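Local structure of tumor necrosis factor ligand superfamily member 13 (Mus musculus, 1U5Y) at residues F61-F66 / N123-L128; V23-W28 / T116-R121; F66-V71 / R88-D93; E75-R80 / Q111-T116. The protein acts as a homotrimeric cytokine of the tumor necrosis factor family that binds the receptors TACI and BCMA and plays a role in regulating tumor cell growth. One frame throughout, in Å; residues are numbered along the deposited sequence.

Interaction 1: F61-F66 / N123-L128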
loop_
_atom_site.group_PDB
_atom_site.type_symbol
_atom_site.label_atom_id
_atom_site.label_comp_id
_atom_site.label_asym_id
_atom_site.label_seq_id
_atom_site.Cartn_x
_atom_site.Cartn_y
_atom_site.Cartn_z
ATOM N N PHE A 61 -0.261 14.156 -5.225
ATOM C CA PHE A 61 -0.731 15.022 -6.310
ATOM C C PHE A 61 -1.371 16.292 -5.785
ATOM O O PHE A 61 -2.090 16.252 -4.792
ATOM C CB PHE A 61 -1.770 14.276 -7.147
ATOM C CG PHE A 61 -1.220 13.094 -7.858
ATOM C CD1 PHE A 61 -1.247 11.845 -7.269
ATOM C CD2 PHE A 61 -0.644 13.236 -9.119
ATOM C CE1 PHE A 61 -0.733 10.742 -7.934
ATOM C CE2 PHE A 61 -0.121 12.140 -9.781
ATOM C CZ PHE A 61 -0.172 10.887 -9.189
ATOM N N HIS A 62 -1.104 17.402 -6.470
ATOM C CA HIS A 62 -1.747 18.693 -6.214
ATOM C C HIS A 62 -2.549 19.206 -7.434
ATOM O O HIS A 62 -2.918 20.374 -7.469
ATOM C CB HIS A 62 -0.692 19.749 -5.826
ATOM C CG HIS A 62 0.051 19.452 -4.555
ATOM N ND1 HIS A 62 -0.569 18.986 -3.414
ATOM C CD2 HIS A 62 1.363 19.584 -4.240
ATOM C CE1 HIS A 62 0.332 18.829 -2.457
ATOM N NE2 HIS A 62 1.512 19.184 -2.933
ATOM N N ASP A 63 -2.829 18.352 -8.421
ATOM C CA ASP A 63 -3.554 18.777 -9.632
ATOM C C ASP A 63 -5.048 18.880 -9.356
ATOM O O ASP A 63 -5.555 18.249 -8.439
ATOM C CB ASP A 63 -3.358 17.803 -10.790
ATOM C CG ASP A 63 -1.909 17.370 -10.970
ATOM O OD1 ASP A 63 -1.309 17.815 -11.980
ATOM O OD2 ASP A 63 -1.298 16.591 -10.175
ATOM N N VAL A 64 -5.751 19.683 -10.147
ATOM C CA VAL A 64 -7.199 19.825 -10.006
ATOM C C VAL A 64 -7.987 18.936 -10.984
ATOM O O VAL A 64 -9.195 18.788 -10.832
ATOM C CB VAL A 64 -7.615 21.325 -10.175
ATOM N N THR A 65 -7.308 18.343 -11.972
ATOM C CA THR A 65 -7.974 17.581 -13.043
ATOM C C THR A 65 -8.573 16.252 -12.586
ATOM O O THR A 65 -7.932 15.493 -11.854
ATOM C CB THR A 65 -7.017 17.295 -14.241
ATOM O OG1 THR A 65 -5.659 17.244 -13.791
ATOM C CG2 THR A 65 -7.046 18.430 -15.287
ATOM N N PHE A 66 -9.792 16.000 -13.073
ATOM C CA PHE A 66 -10.622 14.801 -12.809
ATOM C C PHE A 66 -9.935 13.640 -12.093
ATOM O O PHE A 66 -10.385 13.234 -11.016
ATOM C CB PHE A 66 -11.278 14.281 -14.115
ATOM C CG PHE A 66 -11.909 15.358 -14.935
ATOM C CD1 PHE A 66 -11.213 15.937 -15.995
ATOM C CD2 PHE A 66 -13.164 15.846 -14.607
ATOM C CE1 PHE A 66 -11.768 16.985 -16.727
ATOM C CE2 PHE A 66 -13.742 16.890 -15.341
ATOM C CZ PHE A 66 -13.043 17.460 -16.407
ATOM N N ASN A 123 3.285 18.309 -17.268
ATOM C CA ASN A 123 3.449 19.315 -16.204
ATOM C C ASN A 123 2.569 19.050 -15.004
ATOM O O ASN A 123 1.921 19.954 -14.482
ATOM C CB ASN A 123 3.173 20.728 -16.749
ATOM C CG ASN A 123 4.078 21.071 -17.895
ATOM O OD1 ASN A 123 5.276 20.746 -17.863
ATOM N ND2 ASN A 123 3.517 21.744 -18.926
ATOM N N ALA A 124 2.530 17.788 -14.611
ATOM C CA ALA A 124 1.746 17.349 -13.486
ATOM C C ALA A 124 2.338 17.958 -12.224
ATOM O O ALA A 124 3.556 18.004 -12.060
ATOM C CB ALA A 124 1.762 15.833 -13.399
ATOM N N LYS A 125 1.449 18.404 -11.343
ATOM C CA LYS A 125 1.796 19.105 -10.114
ATOM C C LYS A 125 2.088 18.111 -9.014
ATOM O O LYS A 125 1.257 17.856 -8.148
ATOM C CB LYS A 125 0.634 20.023 -9.696
ATOM C CG LYS A 125 0.148 20.943 -10.810
ATOM C CD LYS A 125 -0.572 22.174 -10.278
ATOM C CE LYS A 125 -0.637 23.254 -11.332
ATOM N NZ LYS A 125 0.699 23.878 -11.596
ATOM N N LEU A 126 3.285 17.549 -9.044
ATOM C CA LEU A 126 3.630 16.437 -8.155
ATOM C C LEU A 126 4.446 16.993 -7.009
ATOM O O LEU A 126 5.268 17.863 -7.227
ATOM C CB LEU A 126 4.451 15.400 -8.906
ATOM C CG LEU A 126 3.811 14.842 -10.168
ATOM C CD1 LEU A 126 4.749 13.825 -10.829
ATOM C CD2 LEU A 126 2.443 14.218 -9.846
ATOM N N SER A 127 4.225 16.497 -5.795
ATOM C CA SER A 127 5.010 16.967 -4.658
ATOM C C SER A 127 6.403 16.338 -4.720
ATOM O O SER A 127 6.553 15.178 -5.083
ATOM C CB SER A 127 4.332 16.609 -3.341
ATOM O OG SER A 127 5.093 17.073 -2.243
ATOM N N LEU A 128 7.406 17.128 -4.379
ATOM C CA LEU A 128 8.789 16.668 -4.250
ATOM C C LEU A 128 9.099 16.231 -2.825
ATOM O O LEU A 128 10.195 15.728 -2.551
ATOM C CB LEU A 128 9.768 17.791 -4.641
ATOM C CG LEU A 128 9.611 18.289 -6.076
ATOM C CD1 LEU A 128 10.489 19.506 -6.367
ATOM C CD2 LEU A 128 9.923 17.161 -7.050
#
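Phe61 and Leu126 form the tight, apolar side of this contact. Leu126 CD2 comes obliquely to the ring, 3.3 Å from Phe61 CE2, and the two side chains lie side by side, pointing the same way. They belong to the interior of the TNF homology domain, a β-jelly roll, where Ile119 touches both of them and Met68 packs on Phe61. Between the two loops the backbones are bridged once: His62 N donates to Lys125 O at 2.9 Å. Asp63 adds the second grip. Its CG stands beside its own backbone N (chi1 -45°), which swings the carboxylate toward Lys125, and OD1 takes the Lys125 N-H at 2.9 Å. The bond is almost straight at 175°, although the donor arrives from above the carboxylate plane. OD2 meanwhile sits in the plane of the Phe61 ring, at its edge.

The other side is looser and faces solvent. Lys125 lays CG 3.6 Å from Asp63 OD1, but the chain beyond CG leads away, leaving Lys125 NZ 6.4 Å from Asp63 OD1, too far for a salt bridge. His62 touches Ser127 through NE2 and CB, 3.8 Å apart; its ND1 is bonded to Ala97 O, while Ser127 OG is engaged by Ser129 N.

The loops are thus joined by backbone polar groups and one carboxylate. Lys125, centre of an inverse gamma turn, is held by both its N and its O, and the buried Asp63 is probably stabilised more by that N-H than by the distant ammonium.

Interaction 2: V23-W28 / T116-R121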
loop_
_atom_site.group_PDB
_atom_site.type_symbol
_atom_site.label_atom_id
_atom_site.label_comp_id
_atom_site.label_asym_id
_atom_site.label_seq_id
_atom_site.Cartn_x
_atom_site.Cartn_y
_atom_site.Cartn_z
ATOM N N VAL A 23 3.406 13.425 -20.615
ATOM C CA VAL A 23 3.997 12.578 -19.615
ATOM C C VAL A 23 4.818 13.416 -18.655
ATOM O O VAL A 23 5.542 14.299 -19.069
ATOM C CB VAL A 23 4.923 11.553 -20.293
ATOM C CG1 VAL A 23 5.529 10.612 -19.282
ATOM C CG2 VAL A 23 4.170 10.767 -21.378
ATOM N N THR A 24 4.726 13.104 -17.368
ATOM C CA THR A 24 5.573 13.708 -16.350
ATOM C C THR A 24 6.295 12.593 -15.594
ATOM O O THR A 24 5.683 11.613 -15.231
ATOM C CB THR A 24 4.721 14.541 -15.379
ATOM O OG1 THR A 24 4.306 15.759 -16.003
ATOM C CG2 THR A 24 5.540 15.005 -14.178
ATOM N N GLU A 25 7.603 12.712 -15.392
ATOM C CA GLU A 25 8.344 11.701 -14.633
ATOM C C GLU A 25 9.125 12.366 -13.511
ATOM O O GLU A 25 9.177 13.585 -13.425
ATOM C CB GLU A 25 9.299 10.939 -15.549
ATOM C CG GLU A 25 8.609 10.047 -16.570
ATOM C CD GLU A 25 9.525 9.652 -17.713
ATOM O OE1 GLU A 25 10.114 8.551 -17.628
ATOM O OE2 GLU A 25 9.648 10.445 -18.688
ATOM N N VAL A 26 9.715 11.553 -12.639
ATOM C CA VAL A 26 10.460 12.056 -11.498
ATOM C C VAL A 26 11.932 11.689 -11.647
ATOM O O VAL A 26 12.259 10.592 -12.077
ATOM C CB VAL A 26 9.877 11.470 -10.224
ATOM C CG1 VAL A 26 10.700 11.860 -8.984
ATOM C CG2 VAL A 26 8.405 11.883 -10.104
ATOM N N MET A 27 12.815 12.636 -11.363
ATOM C CA MET A 27 14.241 12.356 -11.263
ATOM C C MET A 27 14.482 11.885 -9.842
ATOM O O MET A 27 14.331 12.670 -8.919
ATOM C CB MET A 27 15.058 13.619 -11.523
ATOM C CG MET A 27 15.153 14.017 -12.989
ATOM S SD MET A 27 16.383 13.062 -13.907
ATOM C CE MET A 27 17.955 13.549 -13.103
ATOM N N TRP A 28 14.836 10.615 -9.661
ATOM C CA TRP A 28 14.981 10.033 -8.315
ATOM C C TRP A 28 16.380 10.123 -7.699
ATOM O O TRP A 28 17.385 10.156 -8.407
ATOM C CB TRP A 28 14.572 8.572 -8.344
ATOM C CG TRP A 28 13.165 8.353 -8.761
ATOM C CD1 TRP A 28 12.734 7.930 -9.978
ATOM C CD2 TRP A 28 11.994 8.529 -7.962
ATOM N NE1 TRP A 28 11.366 7.832 -9.983
ATOM C CE2 TRP A 28 10.887 8.192 -8.756
ATOM C CE3 TRP A 28 11.766 8.950 -6.648
ATOM C CZ2 TRP A 28 9.577 8.257 -8.285
ATOM C CZ3 TRP A 28 10.478 9.011 -6.182
ATOM C CH2 TRP A 28 9.395 8.671 -6.998
ATOM N N THR A 116 10.194 2.347 -14.948
ATOM C CA THR A 116 9.746 3.735 -15.096
ATOM C C THR A 116 8.573 4.027 -14.140
ATOM O O THR A 116 7.788 3.140 -13.841
ATOM C CB THR A 116 9.275 3.986 -16.535
ATOM O OG1 THR A 116 8.371 2.947 -16.944
ATOM C CG2 THR A 116 10.434 3.893 -17.548
ATOM N N VAL A 117 8.476 5.270 -13.665
ATOM C CA VAL A 117 7.266 5.777 -13.028
ATOM C C VAL A 117 6.816 7.027 -13.804
ATOM O O VAL A 117 7.428 8.092 -13.718
ATOM C CB VAL A 117 7.484 6.039 -11.523
ATOM C CG1 VAL A 117 6.227 6.509 -10.853
ATOM C CG2 VAL A 117 7.966 4.749 -10.830
ATOM N N LYS A 118 5.752 6.872 -14.582
ATOM C CA LYS A 118 5.195 7.949 -15.386
ATOM C C LYS A 118 3.803 8.389 -14.902
ATOM O O LYS A 118 2.960 7.551 -14.562
ATOM C CB LYS A 118 5.100 7.467 -16.829
ATOM C CG LYS A 118 6.443 7.014 -17.401
ATOM C CD LYS A 118 6.513 7.162 -18.907
ATOM C CE LYS A 118 7.281 6.002 -19.554
ATOM N NZ LYS A 118 7.673 6.301 -20.974
ATOM N N ILE A 119 3.559 9.697 -14.861
ATOM C CA ILE A 119 2.220 10.232 -14.618
ATOM C C ILE A 119 1.723 10.761 -15.950
ATOM O O ILE A 119 2.311 11.692 -16.479
ATOM C CB ILE A 119 2.271 11.352 -13.561
ATOM C CG1 ILE A 119 2.541 10.762 -12.183
ATOM C CG2 ILE A 119 0.944 12.129 -13.530
ATOM C CD1 ILE A 119 3.970 10.380 -11.953
ATOM N N PRO A 120 0.646 10.203 -16.500
ATOM C CA PRO A 120 0.307 10.482 -17.894
ATOM C C PRO A 120 -0.441 11.816 -18.106
ATOM O O PRO A 120 -1.422 11.827 -18.834
ATOM C CB PRO A 120 -0.556 9.263 -18.296
ATOM C CG PRO A 120 -1.243 8.861 -17.025
ATOM C CD PRO A 120 -0.355 9.307 -15.880
ATOM N N ARG A 121 0.018 12.904 -17.485
ATOM C CA ARG A 121 -0.301 14.275 -17.938
ATOM C C ARG A 121 0.988 15.102 -18.013
ATOM O O ARG A 121 1.950 14.857 -17.277
ATOM C CB ARG A 121 -1.308 14.985 -17.003
ATOM C CG ARG A 121 -2.397 14.097 -16.362
ATOM C CD ARG A 121 -3.850 14.539 -16.652
ATOM N NE ARG A 121 -4.821 13.475 -16.359
ATOM C CZ ARG A 121 -6.147 13.570 -16.534
ATOM N NH1 ARG A 121 -6.701 14.688 -17.004
ATOM N NH2 ARG A 121 -6.930 12.535 -16.233
HETATM O O HOH W 1 9.865 8.412 -12.703
#
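The indole of Trp28 meets Val117 at its edge, near the ring plane, with Val117 CB 4.4 Å from Trp28 CZ2. One face is taken by a neighbour on its own strand: Val26 CG1 sits 3.6 Å above the plane, over the centre of the Trp28 ring. Strands 24-28 and 116-119 are antiparallel neighbours in the TNF jelly roll, but their directions differ by 136°, and they part toward Trp28, where a water bridges them, accepting from Val26 N and from Trp28 NE1 and hydrogen-bonded to Val117 O at 2.7 Å.

At the other end the strands close up. Thr24 and Ile119 are a hydrogen-bonded pair, each N reaching the other's O at 2.9 Å. On the opposite sheet face from these two, Glu25 and Lys118 run side by side, CG to CG 3.8 Å, while Val23 CG1 crosses to within 3.6 Å of Lys118 CD. Glu25 OE1 and Lys118 NZ stay 4.7 Å apart, near but not paired. Pro120 centres an inverse gamma turn beyond the strand. Thr24 OG1, turned beside its own backbone N (chi1 -74°), also bonds Ser17 OG, and donates to Arg121 O at 2.8 Å, in the carbonyl plane.

Interaction 3: F66-V71 / R88-D93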
loop_
_atom_site.group_PDB
_atom_site.type_symbol
_atom_site.label_atom_id
_atom_site.label_comp_id
_atom_site.label_asym_id
_atom_site.label_seq_id
_atom_site.Cartn_x
_atom_site.Cartn_y
_atom_site.Cartn_z
ATOM N N PHE A 66 -9.792 16.000 -13.073
ATOM C CA PHE A 66 -10.622 14.801 -12.809
ATOM C C PHE A 66 -9.935 13.640 -12.093
ATOM O O PHE A 66 -10.385 13.234 -11.016
ATOM C CB PHE A 66 -11.278 14.281 -14.115
ATOM C CG PHE A 66 -11.909 15.358 -14.935
ATOM C CD1 PHE A 66 -11.213 15.937 -15.995
ATOM C CD2 PHE A 66 -13.164 15.846 -14.607
ATOM C CE1 PHE A 66 -11.768 16.985 -16.727
ATOM C CE2 PHE A 66 -13.742 16.890 -15.341
ATOM C CZ PHE A 66 -13.043 17.460 -16.407
ATOM N N THR A 67 -8.883 13.100 -12.709
ATOM C CA THR A 67 -8.124 12.007 -12.123
ATOM C C THR A 67 -6.624 12.131 -12.400
ATOM O O THR A 67 -6.190 12.632 -13.435
ATOM C CB THR A 67 -8.628 10.629 -12.625
ATOM O OG1 THR A 67 -8.343 10.484 -14.016
ATOM C CG2 THR A 67 -10.156 10.511 -12.560
ATOM N N MET A 68 -5.843 11.698 -11.423
ATOM C CA MET A 68 -4.416 11.541 -11.560
ATOM C C MET A 68 -4.044 10.128 -11.119
ATOM O O MET A 68 -4.861 9.370 -10.610
ATOM C CB MET A 68 -3.703 12.571 -10.679
ATOM C CG MET A 68 -3.952 14.032 -11.099
ATOM S SD MET A 68 -3.294 14.382 -12.746
ATOM C CE MET A 68 -1.576 14.115 -12.488
ATOM N N GLY A 69 -2.790 9.790 -11.317
ATOM C CA GLY A 69 -2.307 8.474 -11.007
ATOM C C GLY A 69 -1.060 8.199 -11.799
ATOM O O GLY A 69 -0.915 8.657 -12.931
ATOM N N GLN A 70 -0.201 7.375 -11.228
ATOM C CA GLN A 70 1.081 7.051 -11.813
ATOM C C GLN A 70 1.001 5.645 -12.366
ATOM O O GLN A 70 0.142 4.858 -11.933
ATOM C CB GLN A 70 2.183 7.174 -10.761
ATOM C CG GLN A 70 2.197 6.121 -9.692
ATOM C CD GLN A 70 1.329 6.459 -8.514
ATOM O OE1 GLN A 70 0.422 7.298 -8.617
ATOM N NE2 GLN A 70 1.608 5.817 -7.379
ATOM N N VAL A 71 1.881 5.354 -13.328
ATOM C CA VAL A 71 2.015 4.044 -13.976
ATOM C C VAL A 71 3.442 3.519 -13.777
ATOM O O VAL A 71 4.415 4.180 -14.128
ATOM C CB VAL A 71 1.764 4.138 -15.501
ATOM C CG1 VAL A 71 1.784 2.731 -16.157
ATOM C CG2 VAL A 71 0.451 4.845 -15.782
ATOM N N ARG A 88 -6.473 7.863 -8.850
ATOM C CA ARG A 88 -7.194 8.611 -7.845
ATOM C C ARG A 88 -7.885 9.805 -8.450
ATOM O O ARG A 88 -7.340 10.491 -9.319
ATOM C CB ARG A 88 -6.289 9.014 -6.660
ATOM C CG ARG A 88 -7.132 9.436 -5.454
ATOM C CD ARG A 88 -6.671 9.077 -4.021
ATOM N NE ARG A 88 -5.801 7.914 -3.749
ATOM C CZ ARG A 88 -6.017 6.634 -4.078
ATOM N NH1 ARG A 88 -7.054 6.253 -4.805
ATOM N NH2 ARG A 88 -5.128 5.718 -3.696
ATOM N N SER A 89 -9.122 10.009 -8.011
ATOM C CA SER A 89 -9.932 11.127 -8.427
ATOM C C SER A 89 -9.480 12.349 -7.639
ATOM O O SER A 89 -9.028 12.229 -6.495
ATOM C CB SER A 89 -11.400 10.842 -8.138
ATOM O OG SER A 89 -12.142 10.934 -9.337
ATOM N N MET A 90 -9.618 13.522 -8.242
ATOM C CA MET A 90 -9.156 14.756 -7.626
ATOM C C MET A 90 -10.336 15.660 -7.348
ATOM O O MET A 90 -11.325 15.643 -8.082
ATOM C CB MET A 90 -8.161 15.489 -8.528
ATOM C CG MET A 90 -6.893 14.719 -8.883
ATOM S SD MET A 90 -5.809 14.269 -7.500
ATOM C CE MET A 90 -4.910 15.743 -7.187
ATOM N N PRO A 91 -10.234 16.470 -6.295
ATOM C CA PRO A 91 -11.239 17.501 -6.038
ATOM C C PRO A 91 -11.198 18.617 -7.096
ATOM O O PRO A 91 -10.182 18.809 -7.782
ATOM C CB PRO A 91 -10.839 18.039 -4.661
ATOM C CG PRO A 91 -9.387 17.724 -4.526
ATOM C CD PRO A 91 -9.162 16.474 -5.279
ATOM N N SER A 92 -12.308 19.330 -7.223
ATOM C CA SER A 92 -12.388 20.496 -8.094
ATOM C C SER A 92 -11.779 21.704 -7.394
ATOM O O SER A 92 -11.047 22.482 -8.006
ATOM C CB SER A 92 -13.840 20.792 -8.462
ATOM O OG SER A 92 -13.956 22.085 -9.036
ATOM N N ASP A 93 -12.105 21.860 -6.112
ATOM C CA ASP A 93 -11.553 22.926 -5.280
ATOM C C ASP A 93 -10.014 22.833 -5.195
ATOM O O ASP A 93 -9.500 21.866 -4.657
ATOM C CB ASP A 93 -12.152 22.831 -3.880
ATOM C CG ASP A 93 -11.848 24.038 -3.042
ATOM O OD1 ASP A 93 -10.791 24.659 -3.255
ATOM O OD2 ASP A 93 -12.613 24.451 -2.152
#
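Thr67 faces Ser89 as a non-hydrogen-bonded antiparallel pair, their CA atoms 4.2 Å apart, and next to it Met68 and Arg88 form a hydrogen-bonded pair. This is the open end of the β-hairpin of strands 67-76 and 79-89 in the TNF jelly roll. Met68 N donates to Arg88 O at 2.9 Å, and Arg88 N returns to Met68 O at 2.8 Å. The next bond is less regular: Met90 N reaches Phe66 O at 2.9 Å from 43° above the carbonyl plane. Arg88 O also receives a CA-H...O contact from Thr67 CA at 3.3 Å. Beyond Met68, Gly69 takes a positive phi of 158°, a conformation that calls for glycine, and the regular strand is interrupted.

Two methionines carry the side-chain contact. Both chains are bent at chi2 and chi3, and Met90 also packs on Phe61. The end of Arg88 reaches the subunit interface: its NE bonds Ser100 O of this chain and its NH1 Ser100 O of a neighbouring subunit, while Ser89 N is held by Asn99 OD1 of that same subunit. Where the methionines cross, Met68 CG lies 3.7 Å from Met90 CG and 4.1 Å from Met90 SD.

Interaction 4: E75-R80 / Q111-T116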
loop_
_atom_site.group_PDB
_atom_site.type_symbol
_atom_site.label_atom_id
_atom_site.label_comp_id
_atom_site.label_asym_id
_atom_site.label_seq_id
_atom_site.Cartn_x
_atom_site.Cartn_y
_atom_site.Cartn_z
ATOM N N GLU A 75 10.555 -1.799 -18.767
ATOM C CA GLU A 75 11.072 -1.974 -20.124
ATOM C C GLU A 75 12.140 -3.058 -20.129
ATOM O O GLU A 75 13.086 -2.998 -19.345
ATOM C CB GLU A 75 11.659 -0.666 -20.657
ATOM C CG GLU A 75 10.599 0.398 -20.893
ATOM C CD GLU A 75 11.160 1.720 -21.379
ATOM O OE1 GLU A 75 12.347 1.763 -21.783
ATOM O OE2 GLU A 75 10.397 2.716 -21.356
ATOM N N GLY A 76 11.973 -4.040 -21.004
ATOM C CA GLY A 76 12.932 -5.101 -21.179
ATOM C C GLY A 76 12.496 -6.024 -22.296
ATOM O O GLY A 76 11.313 -6.102 -22.600
ATOM N N GLN A 77 13.458 -6.708 -22.917
ATOM C CA GLN A 77 13.188 -7.729 -23.935
ATOM C C GLN A 77 12.426 -7.147 -25.119
ATOM O O GLN A 77 11.590 -7.818 -25.718
ATOM C CB GLN A 77 12.431 -8.929 -23.332
ATOM C CG GLN A 77 13.185 -9.648 -22.221
ATOM C CD GLN A 77 12.974 -9.032 -20.832
ATOM O OE1 GLN A 77 11.980 -8.342 -20.581
ATOM N NE2 GLN A 77 13.913 -9.293 -19.926
ATOM N N GLY A 78 12.727 -5.890 -25.448
ATOM C CA GLY A 78 12.121 -5.207 -26.576
ATOM C C GLY A 78 10.717 -4.683 -26.332
ATOM O O GLY A 78 10.124 -4.101 -27.236
ATOM N N ARG A 79 10.203 -4.863 -25.115
ATOM C CA ARG A 79 8.820 -4.546 -24.768
ATOM C C ARG A 79 8.761 -3.489 -23.674
ATOM O O ARG A 79 9.729 -3.269 -22.941
ATOM C CB ARG A 79 8.105 -5.804 -24.227
ATOM C CG ARG A 79 7.704 -6.822 -25.280
ATOM C CD ARG A 79 7.896 -8.308 -24.884
ATOM N NE ARG A 79 8.467 -9.086 -25.988
ATOM C CZ ARG A 79 7.829 -9.396 -27.124
ATOM N NH1 ARG A 79 6.568 -9.014 -27.329
ATOM N NH2 ARG A 79 8.454 -10.101 -28.069
ATOM N N ARG A 80 7.608 -2.846 -23.569
ATOM C CA ARG A 80 7.229 -2.168 -22.338
ATOM C C ARG A 80 6.033 -2.925 -21.760
ATOM O O ARG A 80 5.042 -3.159 -22.449
ATOM C CB ARG A 80 6.883 -0.699 -22.580
ATOM C CG ARG A 80 6.163 -0.031 -21.382
ATOM C CD ARG A 80 5.194 1.098 -21.757
ATOM N NE ARG A 80 3.811 0.834 -21.337
ATOM C CZ ARG A 80 2.936 0.053 -21.984
ATOM N NH1 ARG A 80 3.264 -0.590 -23.106
ATOM N NH2 ARG A 80 1.709 -0.095 -21.495
ATOM N N GLN A 111 17.815 -8.823 -14.926
ATOM C CA GLN A 111 18.926 -7.901 -15.065
ATOM C C GLN A 111 18.856 -7.284 -16.469
ATOM O O GLN A 111 18.606 -7.988 -17.461
ATOM C CB GLN A 111 20.272 -8.598 -14.778
ATOM C CG GLN A 111 20.726 -9.626 -15.774
ATOM C CD GLN A 111 22.016 -10.347 -15.342
ATOM O OE1 GLN A 111 22.904 -9.753 -14.711
ATOM N NE2 GLN A 111 22.114 -11.629 -15.688
ATOM N N GLY A 112 19.042 -5.967 -16.531
ATOM C CA GLY A 112 18.916 -5.205 -17.762
ATOM C C GLY A 112 17.631 -4.399 -17.879
ATOM O O GLY A 112 17.608 -3.395 -18.569
ATOM N N ASP A 113 16.568 -4.844 -17.219
ATOM C CA ASP A 113 15.283 -4.152 -17.236
ATOM C C ASP A 113 15.380 -2.728 -16.720
ATOM O O ASP A 113 16.129 -2.430 -15.794
ATOM C CB ASP A 113 14.277 -4.849 -16.321
ATOM C CG ASP A 113 13.807 -6.173 -16.850
ATOM O OD1 ASP A 113 13.139 -6.843 -16.047
ATOM O OD2 ASP A 113 14.033 -6.632 -18.003
ATOM N N ILE A 114 14.572 -1.857 -17.297
ATOM C CA ILE A 114 14.463 -0.494 -16.825
ATOM C C ILE A 114 13.077 -0.367 -16.242
ATOM O O ILE A 114 12.111 -0.784 -16.873
ATOM C CB ILE A 114 14.677 0.454 -18.000
ATOM C CG1 ILE A 114 16.129 0.356 -18.466
ATOM C CG2 ILE A 114 14.307 1.877 -17.636
ATOM C CD1 ILE A 114 16.404 1.014 -19.824
ATOM N N ILE A 115 12.986 0.208 -15.046
ATOM C CA ILE A 115 11.724 0.515 -14.415
ATOM C C ILE A 115 11.418 2.013 -14.527
ATOM O O ILE A 115 12.265 2.837 -14.231
ATOM C CB ILE A 115 11.741 0.093 -12.947
ATOM C CG1 ILE A 115 12.238 -1.357 -12.793
ATOM C CG2 ILE A 115 10.354 0.233 -12.349
ATOM C CD1 ILE A 115 11.363 -2.412 -13.489
ATOM N N THR A 116 10.194 2.347 -14.948
ATOM C CA THR A 116 9.746 3.735 -15.096
ATOM C C THR A 116 8.573 4.027 -14.140
ATOM O O THR A 116 7.788 3.140 -13.841
ATOM C CB THR A 116 9.275 3.986 -16.535
ATOM O OG1 THR A 116 8.371 2.947 -16.944
ATOM C CG2 THR A 116 10.434 3.893 -17.548
HETATM O O HOH W 2 7.841 2.403 -19.793
#
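Glu75 reaches Thr116 because its CG stands beside the backbone N (chi1 -68°) and the chain then runs extended, crossing the threonine at about a right angle with OE2 4.0 Å from Thr116 CG2. In Gln77 a bend at chi2 (86°) brings the amide to the Asp113 carboxylate. Both residues belong to the tip of the β-hairpin of strands 67-76 and 79-89 in the TNF jelly roll, closed by a type I' turn from Gly76 to Arg79 and docked on the start of strand 114-119.

Between the two segments there is one antiparallel hydrogen-bonded pair, and the pairing continues with Thr116 and Ser73. Glu75 N donates to Ile114 O at 2.7 Å, and Ile114 N to Glu75 O at 2.8 Å. Glu75 O also receives a CA-H...O contact from Asp113 CA at 3.3 Å. The Gln77 NE2 to Asp113 OD2 bond is weak, 3.3 Å long, with amide and carboxylate planes 88° apart. Asp113 is fixed more firmly through OD1, which takes the His110 N-H. Gly76 CA lies 3.7 Å from Asp113 OD2. On the Glu75 side a water completes the contact, donating to Glu75 OE2 at 3.0 Å and lying 2.9 Å from Thr116 OG1 in a hydrogen bond.

The four contacts run along one subunit's jelly roll, with strand 114-119 shared by interactions 2 and 4 and packed against by residues of 1 and 3. Interactions 2 and 4 share Thr116 and have centres about 16 Å apart; neither is touched by another chain. Interactions 1 and 3 share Phe66, with centres about 8 Å apart, and both reach a neighbouring subunit. Interaction 4 lies at the far end, its centre about 27 Å from that of either. Interaction 2 links to both: Ala124 N of interaction 1 lies 3.0 Å from Thr24 OG1, and Val71 N of interaction 3 lies 2.7 Å from Lys118 O, both probably hydrogen bonds.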